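Local atomic coordinates of fucolectin-related protein (Streptococcus pneumoniae, PDB entry 2WMF), a protein that probably hydrolyses blood-group carbohydrate antigens of the host, as a family 98 glycoside hydrolase. Residues A[208-214]-A[237-243]. Numbering follows the deposited sequence.
Sequences VLATKNT and NWGSSTD
The W238 indole meets T211 at its edge: CG2 of T211 lies near the ring plane, 4.3 Å from CZ3, while the ring of W230, on helix 219-231, meets the indole at an oblique angle. A second flat group, the D243 carboxylate, receives T214 OG1 on the anti lone pair of OD2. T211 and W238 lie on adjacent parallel strands, 207-212 and 237-243, sixth and seventh of the eight in a (β/α)8 barrel, joined by a beta-alpha-beta crossover through helix 219-231; T214 is in the loop after the first. The 29° angle between strand directions and the alternating bonds establish parallel pairing: G239 N donates to L209 O, T211 N to G239 O, and S241 N to T211 O. The last is nearly straight at hydrogen, 165°, yet its donor stands 39° above the carbonyl plane; H180 ND1 bonds to that same oxygen. T211 OG1, set between its backbone N and carbonyl carbon, lies 3.3 Å from S240 CB and bonds a water 2.8 Å away, which accepts from N213 N and donates to S241 O, bridging the segments past the last backbone bond. Beyond it, extended K212 turns at its last torsion, and NZ donates to T214 OG1. Its charge faces two carboxylates, in salt bridges to E150 and, at 3.6 Å, to D243 OD2; a second water accepts from NZ and donates to OD2 at 2.6 Å. The other carboxylate oxygen, D243 OD1, caps the backbone N of W245.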
loop_
_atom_site.group_PDB
_atom_site.type_symbol
_atom_site.label_atom_id
_atom_site.label_comp_id
_atom_site.label_asym_id
_atom_site.label_seq_id
_atom_site.Cartn_x
_atom_site.Cartn_y
_atom_site.Cartn_z
ATOM N N VAL A 208 -4.199 13.217 5.471
ATOM C CA VAL A 208 -3.467 12.095 4.882
ATOM C C VAL A 208 -3.759 12.095 3.380
ATOM O O VAL A 208 -4.941 12.044 2.991
ATOM C CB VAL A 208 -3.924 10.746 5.438
ATOM C CG1 VAL A 208 -3.086 9.629 4.808
ATOM C CG2 VAL A 208 -3.866 10.756 7.004
ATOM N N LEU A 209 -2.711 12.191 2.553
ATOM C CA LEU A 209 -2.856 12.098 1.097
ATOM C C LEU A 209 -2.338 10.697 0.712
ATOM O O LEU A 209 -1.331 10.211 1.246
ATOM C CB LEU A 209 -2.113 13.234 0.394
ATOM C CG LEU A 209 -2.652 14.653 0.702
ATOM C CD1 LEU A 209 -1.809 15.779 0.028
ATOM C CD2 LEU A 209 -4.169 14.715 0.413
ATOM N N ALA A 210 -3.044 10.031 -0.185
ATOM C CA ALA A 210 -2.770 8.618 -0.460
ATOM C C ALA A 210 -3.054 8.218 -1.893
ATOM O O ALA A 210 -3.922 8.769 -2.553
ATOM C CB ALA A 210 -3.564 7.708 0.546
ATOM N N THR A 211 -2.319 7.217 -2.346
ATOM C CA THR A 211 -2.452 6.774 -3.703
ATOM C C THR A 211 -3.681 5.852 -3.866
ATOM O O THR A 211 -4.298 5.399 -2.906
ATOM C CB THR A 211 -1.163 6.002 -4.155
ATOM O OG1 THR A 211 -1.118 4.733 -3.475
ATOM C CG2 THR A 211 0.136 6.806 -3.850
ATOM N N LYS A 212 -4.002 5.553 -5.105
ATOM C CA LYS A 212 -5.031 4.548 -5.438
ATOM C C LYS A 212 -4.808 4.054 -6.871
ATOM O O LYS A 212 -5.362 4.608 -7.840
ATOM C CB LYS A 212 -6.434 5.115 -5.299
ATOM C CG LYS A 212 -7.556 4.059 -5.531
ATOM C CD LYS A 212 -8.978 4.573 -5.300
ATOM C CE LYS A 212 -9.954 3.378 -5.226
ATOM N NZ LYS A 212 -10.275 2.876 -6.594
ATOM N N ASN A 213 -4.019 2.984 -6.982
ATOM C CA ASN A 213 -3.430 2.576 -8.272
ATOM C C ASN A 213 -4.290 1.722 -9.221
ATOM O O ASN A 213 -3.785 1.140 -10.194
ATOM C CB ASN A 213 -2.030 2.013 -8.056
ATOM C CG ASN A 213 -1.990 0.763 -7.255
ATOM O OD1 ASN A 213 -3.029 0.185 -6.892
ATOM N ND2 ASN A 213 -0.751 0.313 -6.949
ATOM N N THR A 214 -5.585 1.763 -8.991
ATOM C CA THR A 214 -6.607 1.186 -9.866
ATOM C C THR A 214 -6.447 1.472 -11.378
ATOM O O THR A 214 -6.625 0.531 -12.173
ATOM C CB THR A 214 -8.008 1.725 -9.435
ATOM O OG1 THR A 214 -8.118 1.743 -7.994
ATOM C CG2 THR A 214 -9.157 0.891 -10.037
ATOM N N ASN A 237 1.083 12.648 7.114
ATOM C CA ASN A 237 1.160 11.229 6.780
ATOM C C ASN A 237 0.730 11.056 5.342
ATOM O O ASN A 237 -0.103 11.822 4.826
ATOM C CB ASN A 237 0.226 10.406 7.693
ATOM C CG ASN A 237 0.694 10.411 9.129
ATOM O OD1 ASN A 237 1.622 9.674 9.485
ATOM N ND2 ASN A 237 0.072 11.275 9.984
ATOM N N TRP A 238 1.318 10.064 4.693
ATOM C CA TRP A 238 0.819 9.611 3.392
ATOM C C TRP A 238 0.609 8.098 3.399
ATOM O O TRP A 238 1.137 7.377 4.261
ATOM C CB TRP A 238 1.736 10.030 2.226
ATOM C CG TRP A 238 3.033 9.274 2.048
ATOM C CD1 TRP A 238 4.204 9.474 2.717
ATOM C CD2 TRP A 238 3.312 8.278 1.052
ATOM N NE1 TRP A 238 5.191 8.643 2.218
ATOM C CE2 TRP A 238 4.647 7.867 1.222
ATOM C CE3 TRP A 238 2.550 7.674 0.052
ATOM C CZ2 TRP A 238 5.250 6.911 0.396
ATOM C CZ3 TRP A 238 3.147 6.708 -0.731
ATOM C CH2 TRP A 238 4.489 6.343 -0.564
ATOM N N GLY A 239 -0.065 7.606 2.366
ATOM C CA GLY A 239 -0.183 6.172 2.212
ATOM C C GLY A 239 -0.830 5.763 0.912
ATOM O O GLY A 239 -0.628 6.432 -0.113
ATOM N N SER A 240 -1.578 4.658 0.970
ATOM C CA SER A 240 -2.104 3.996 -0.225
ATOM C C SER A 240 -3.405 3.296 0.000
ATOM O O SER A 240 -3.673 2.775 1.091
ATOM C CB SER A 240 -1.090 2.913 -0.674
ATOM O OG SER A 240 -0.720 2.065 0.437
ATOM N N SER A 241 -4.208 3.252 -1.077
ATOM C CA SER A 241 -5.229 2.223 -1.235
ATOM C C SER A 241 -4.680 1.276 -2.293
ATOM O O SER A 241 -4.556 1.631 -3.458
ATOM C CB SER A 241 -6.564 2.767 -1.729
ATOM O OG SER A 241 -7.427 1.701 -2.086
ATOM N N THR A 242 -4.340 0.079 -1.864
ATOM C CA THR A 242 -3.765 -0.970 -2.720
ATOM C C THR A 242 -4.959 -1.733 -3.308
ATOM O O THR A 242 -5.682 -2.405 -2.561
ATOM C CB THR A 242 -2.866 -1.937 -1.902
ATOM O OG1 THR A 242 -1.696 -1.259 -1.451
ATOM C CG2 THR A 242 -2.453 -3.140 -2.726
ATOM N N ASP A 243 -5.152 -1.628 -4.634
ATOM C CA ASP A 243 -6.406 -2.091 -5.245
ATOM C C ASP A 243 -6.179 -3.266 -6.189
ATOM O O ASP A 243 -5.594 -3.094 -7.260
ATOM C CB ASP A 243 -7.123 -0.940 -5.964
ATOM C CG ASP A 243 -8.487 -1.331 -6.507
ATOM O OD1 ASP A 243 -8.945 -2.458 -6.224
ATOM O OD2 ASP A 243 -9.091 -0.450 -7.169
HETATM O O HOH W 1 -2.171 2.371 -4.623
HETATM O O HOH W 2 -11.614 0.334 -6.964
#